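Local coordinates for protein of unknown function with a Fic domain (Bacteroides thetaiotaomicron VPI-5482, PDB 3CUC) that is of unknown function but carries a Fic domain, a mostly helical fold of the Fic/DOC family, at residues S149-S152 / P153-P157; A158-T161 / S162-D165. All coordinates share one frame; numbering follows the deposited sequence.

Contact 1. Residues S149-S152 / P153-P157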
loop_
_atom_site.group_PDB
_atom_site.type_symbol
_atom_site.label_atom_id
_atom_site.label_comp_id
_atom_site.label_asym_id
_atom_site.label_seq_id
_atom_site.Cartn_x
_atom_site.Cartn_y
_atom_site.Cartn_z
ATOM N N SER A 149 17.816 -6.090 -9.034
ATOM C CA SER A 149 18.617 -6.371 -7.832
ATOM C C SER A 149 18.046 -5.696 -6.576
ATOM O O SER A 149 18.221 -4.485 -6.400
ATOM C CB SER A 149 20.069 -5.921 -8.050
ATOM N N TYR A 150 17.395 -6.475 -5.697
ATOM C CA TYR A 150 16.878 -5.931 -4.439
ATOM C C TYR A 150 17.964 -6.078 -3.378
ATOM O O TYR A 150 19.044 -6.595 -3.661
ATOM C CB TYR A 150 15.598 -6.639 -3.985
ATOM C CG TYR A 150 14.500 -6.686 -5.024
ATOM C CD1 TYR A 150 13.817 -5.533 -5.407
ATOM C CD2 TYR A 150 14.126 -7.890 -5.606
ATOM C CE1 TYR A 150 12.800 -5.581 -6.353
ATOM C CE2 TYR A 150 13.113 -7.948 -6.552
ATOM C CZ TYR A 150 12.455 -6.793 -6.920
ATOM O OH TYR A 150 11.456 -6.856 -7.858
ATOM N N ALA A 151 17.688 -5.625 -2.159
ATOM C CA ALA A 151 18.668 -5.710 -1.078
ATOM C C ALA A 151 19.126 -7.152 -0.887
ATOM O O ALA A 151 18.330 -8.089 -0.996
ATOM C CB ALA A 151 18.086 -5.155 0.227
ATOM N N SER A 152 20.417 -7.324 -0.623
ATOM C CA SER A 152 20.953 -8.647 -0.348
ATOM C C SER A 152 20.454 -9.072 1.022
ATOM O O SER A 152 20.177 -8.219 1.867
ATOM C CB SER A 152 22.483 -8.641 -0.382
ATOM O OG SER A 152 23.021 -7.831 0.647
ATOM N N PRO A 153 20.330 -10.391 1.250
ATOM C CA PRO A 153 19.911 -10.867 2.568
ATOM C C PRO A 153 20.752 -10.295 3.713
ATOM O O PRO A 153 20.233 -10.075 4.804
ATOM C CB PRO A 153 20.100 -12.381 2.464
ATOM C CG PRO A 153 19.942 -12.676 1.017
ATOM C CD PRO A 153 20.557 -11.507 0.312
ATOM N N GLU A 154 22.032 -10.038 3.449
ATOM C CA GLU A 154 22.959 -9.547 4.467
ATOM C C GLU A 154 22.661 -8.098 4.859
ATOM O O GLU A 154 22.594 -7.776 6.041
ATOM C CB GLU A 154 24.415 -9.662 3.982
ATOM C CG GLU A 154 24.901 -11.096 3.690
ATOM C CD GLU A 154 24.436 -11.651 2.343
ATOM O OE1 GLU A 154 24.308 -10.873 1.377
ATOM O OE2 GLU A 154 24.203 -12.874 2.251
ATOM N N GLU A 155 22.474 -7.234 3.867
ATOM C CA GLU A 155 22.306 -5.798 4.119
ATOM C C GLU A 155 20.859 -5.388 4.438
ATOM O O GLU A 155 20.619 -4.254 4.855
ATOM C CB GLU A 155 22.849 -4.987 2.933
ATOM C CG GLU A 155 21.964 -4.994 1.689
ATOM C CD GLU A 155 22.720 -4.633 0.424
ATOM O OE1 GLU A 155 23.743 -3.921 0.518
ATOM O OE2 GLU A 155 22.285 -5.063 -0.667
ATOM N N THR A 156 19.909 -6.307 4.250
ATOM C CA THR A 156 18.483 -6.015 4.444
ATOM C C THR A 156 18.139 -5.445 5.826
ATOM O O THR A 156 17.527 -4.383 5.902
ATOM C CB THR A 156 17.595 -7.251 4.139
ATOM O OG1 THR A 156 17.631 -7.521 2.732
ATOM C CG2 THR A 156 16.148 -7.009 4.570
ATOM N N PRO A 157 18.523 -6.136 6.917
ATOM C CA PRO A 157 18.209 -5.594 8.252
ATOM C C PRO A 157 18.754 -4.186 8.511
ATOM O O PRO A 157 18.079 -3.381 9.154
ATOM C CB PRO A 157 18.849 -6.602 9.219
ATOM C CG PRO A 157 19.726 -7.460 8.400
ATOM C CD PRO A 157 19.215 -7.433 7.003
#
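Ser152 and Glu155 are joined by one firm and one weak bond. N of Ser152 donates to OE2 of Glu155 at 2.9 Å with an N-H...O angle of 176°, meeting the oxygen on its anti side and close to the carboxylate plane. In return, the backbone N of Glu155 points to OG of Ser152, but at 3.3 Å this bond is weak. The Glu155 side chain can turn back because its CG stands between its own N and carbonyl carbon (chi1 75°), with an extended chain beyond.

A second pair of bonds converges on the carbonyl of Ser152. OG1 of Thr156 donates to O of Ser152 at 2.8 Å, from above the carbonyl plane. N of Thr156 adds a weak bond to O of Ser152, 3.1 Å long. OG1 of Thr156 also lies 3.5 Å from CB of Ala151.

Further out, a backbone hydrogen bond ties Ala151 to Ile192, the ring of Tyr150 stacks with His193, and Thr156 rests on Tyr133 and Pro194. Residues 153-155 already have helical backbone angles, and the Ser152-Glu155 bonds form a capping box, with one weak arm, in which Ser152 is the N-cap at the amino-terminal entry to helix 156-173.

Contact 2. Residues A158-T161 / S162-D165; sequences AFMT and SLVD
Backbone hydrogen bonds join Ala158-Thr161 to Ser162-Asp165 through four successive i to i+4 links. N of Ser162, Leu163, Val164 and Asp165 donates to O of Ala158, Phe159, Met160 and Thr161 respectively, at 3.0 to 3.1 Å. One side chain adds to this ladder: OG of Ser162 donates to Ala158 O at 3.2 Å. The Ser162 chi1 of -72° sets the hydroxyl beside its own amide, yet the two donors reach that oxygen from opposite faces of the carbonyl plane.

These links are one run of alpha-helix 156-173, whose buried side in this helical Fic-family protein packs on helices 97-107 and 178-192. Met160, built as selenomethionine, and Leu163 point the same way, with SE of Met160 and CD2 of Leu163 4.0 Å apart. Both touch Ile192, while Met160 also shares Ile100 with Val164.

Thr161 and Asp165 run alongside each other, CG2 of Thr161 lying 3.8 Å from OD2 of Asp165. The Thr161 hydroxyl is engaged differently: OG1 is hydrogen-bonded to the carboxylate of Glu97, which belongs to helix 97-107, and to the carbonyl O of Pro157, one turn back.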
loop_
_atom_site.group_PDB
_atom_site.type_symbol
_atom_site.label_atom_id
_atom_site.label_comp_id
_atom_site.label_asym_id
_atom_site.label_seq_id
_atom_site.Cartn_x
_atom_site.Cartn_y
_atom_site.Cartn_z
ATOM N N ALA A 158 19.959 -3.901 8.020
ATOM C CA ALA A 158 20.534 -2.559 8.115
ATOM C C ALA A 158 19.720 -1.547 7.298
ATOM O O ALA A 158 19.412 -0.455 7.777
ATOM C CB ALA A 158 21.986 -2.570 7.654
ATOM N N PHE A 159 19.376 -1.926 6.069
ATOM C CA PHE A 159 18.543 -1.101 5.185
ATOM C C PHE A 159 17.170 -0.788 5.790
ATOM O O PHE A 159 16.676 0.335 5.669
ATOM C CB PHE A 159 18.351 -1.808 3.835
ATOM C CG PHE A 159 19.478 -1.596 2.859
ATOM C CD1 PHE A 159 20.782 -1.378 3.292
ATOM C CD2 PHE A 159 19.230 -1.644 1.492
ATOM C CE1 PHE A 159 21.807 -1.189 2.382
ATOM C CE2 PHE A 159 20.252 -1.461 0.577
ATOM C CZ PHE A 159 21.543 -1.231 1.022
HETATM N N MSE A 160 16.559 -1.793 6.420
HETATM C CA MSE A 160 15.244 -1.643 7.040
HETATM C C MSE A 160 15.292 -0.747 8.269
HETATM O O MSE A 160 14.428 0.108 8.440
HETATM C CB MSE A 160 14.654 -3.008 7.406
HETATM C CG MSE A 160 14.206 -3.814 6.205
HETATM SE SE MSE A 160 12.809 -2.930 5.241
HETATM C CE MSE A 160 11.310 -3.222 6.479
ATOM N N THR A 161 16.293 -0.926 9.123
ATOM C CA THR A 161 16.453 -0.030 10.263
ATOM C C THR A 161 16.623 1.412 9.789
ATOM O O THR A 161 16.097 2.333 10.406
ATOM C CB THR A 161 17.646 -0.426 11.142
ATOM O OG1 THR A 161 17.472 -1.769 11.596
ATOM C CG2 THR A 161 17.767 0.501 12.352
ATOM N N SER A 162 17.343 1.600 8.685
ATOM C CA SER A 162 17.516 2.931 8.103
ATOM C C SER A 162 16.201 3.503 7.585
ATOM O O SER A 162 15.959 4.708 7.702
ATOM C CB SER A 162 18.547 2.898 6.971
ATOM O OG SER A 162 19.843 2.721 7.504
ATOM N N LEU A 163 15.364 2.633 7.016
ATOM C CA LEU A 163 14.096 3.036 6.415
ATOM C C LEU A 163 13.116 3.553 7.464
ATOM O O LEU A 163 12.522 4.620 7.293
ATOM C CB LEU A 163 13.473 1.861 5.665
ATOM C CG LEU A 163 12.202 2.140 4.861
ATOM C CD1 LEU A 163 12.520 2.979 3.631
ATOM C CD2 LEU A 163 11.529 0.817 4.473
ATOM N N VAL A 164 12.946 2.795 8.544
ATOM C CA VAL A 164 12.024 3.206 9.605
ATOM C C VAL A 164 12.561 4.431 10.344
ATOM O O VAL A 164 11.805 5.347 10.651
ATOM C CB VAL A 164 11.690 2.065 10.606
ATOM C CG1 VAL A 164 10.856 0.997 9.928
ATOM C CG2 VAL A 164 12.949 1.472 11.208
ATOM N N ASP A 165 13.864 4.458 10.611
ATOM C CA ASP A 165 14.491 5.642 11.201
ATOM C C ASP A 165 14.288 6.851 10.292
ATOM O O ASP A 165 13.934 7.928 10.766
ATOM C CB ASP A 165 15.990 5.422 11.458
ATOM C CG ASP A 165 16.266 4.404 12.567
ATOM O OD1 ASP A 165 15.314 3.759 13.068
ATOM O OD2 ASP A 165 17.450 4.237 12.932
#

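Contact 1 and contact 2 follow directly along the chain, with centres about 12 Å apart on the same side of the molecule's centre, and both belong to the Fic domain. Contact 1 spans the passage from the loop after strand 147-148 into helix 156-173; contact 2 covers the next two turns of that helix. They touch where CB of Ala151 meets CD2 of Phe159 at 3.9 Å, so the incoming loop packs against the helix it leads into. Both contacts meet Ile192, the last residue of helix 178-192, so the helix entry and the turns after it both pack against the end of helix 178-192.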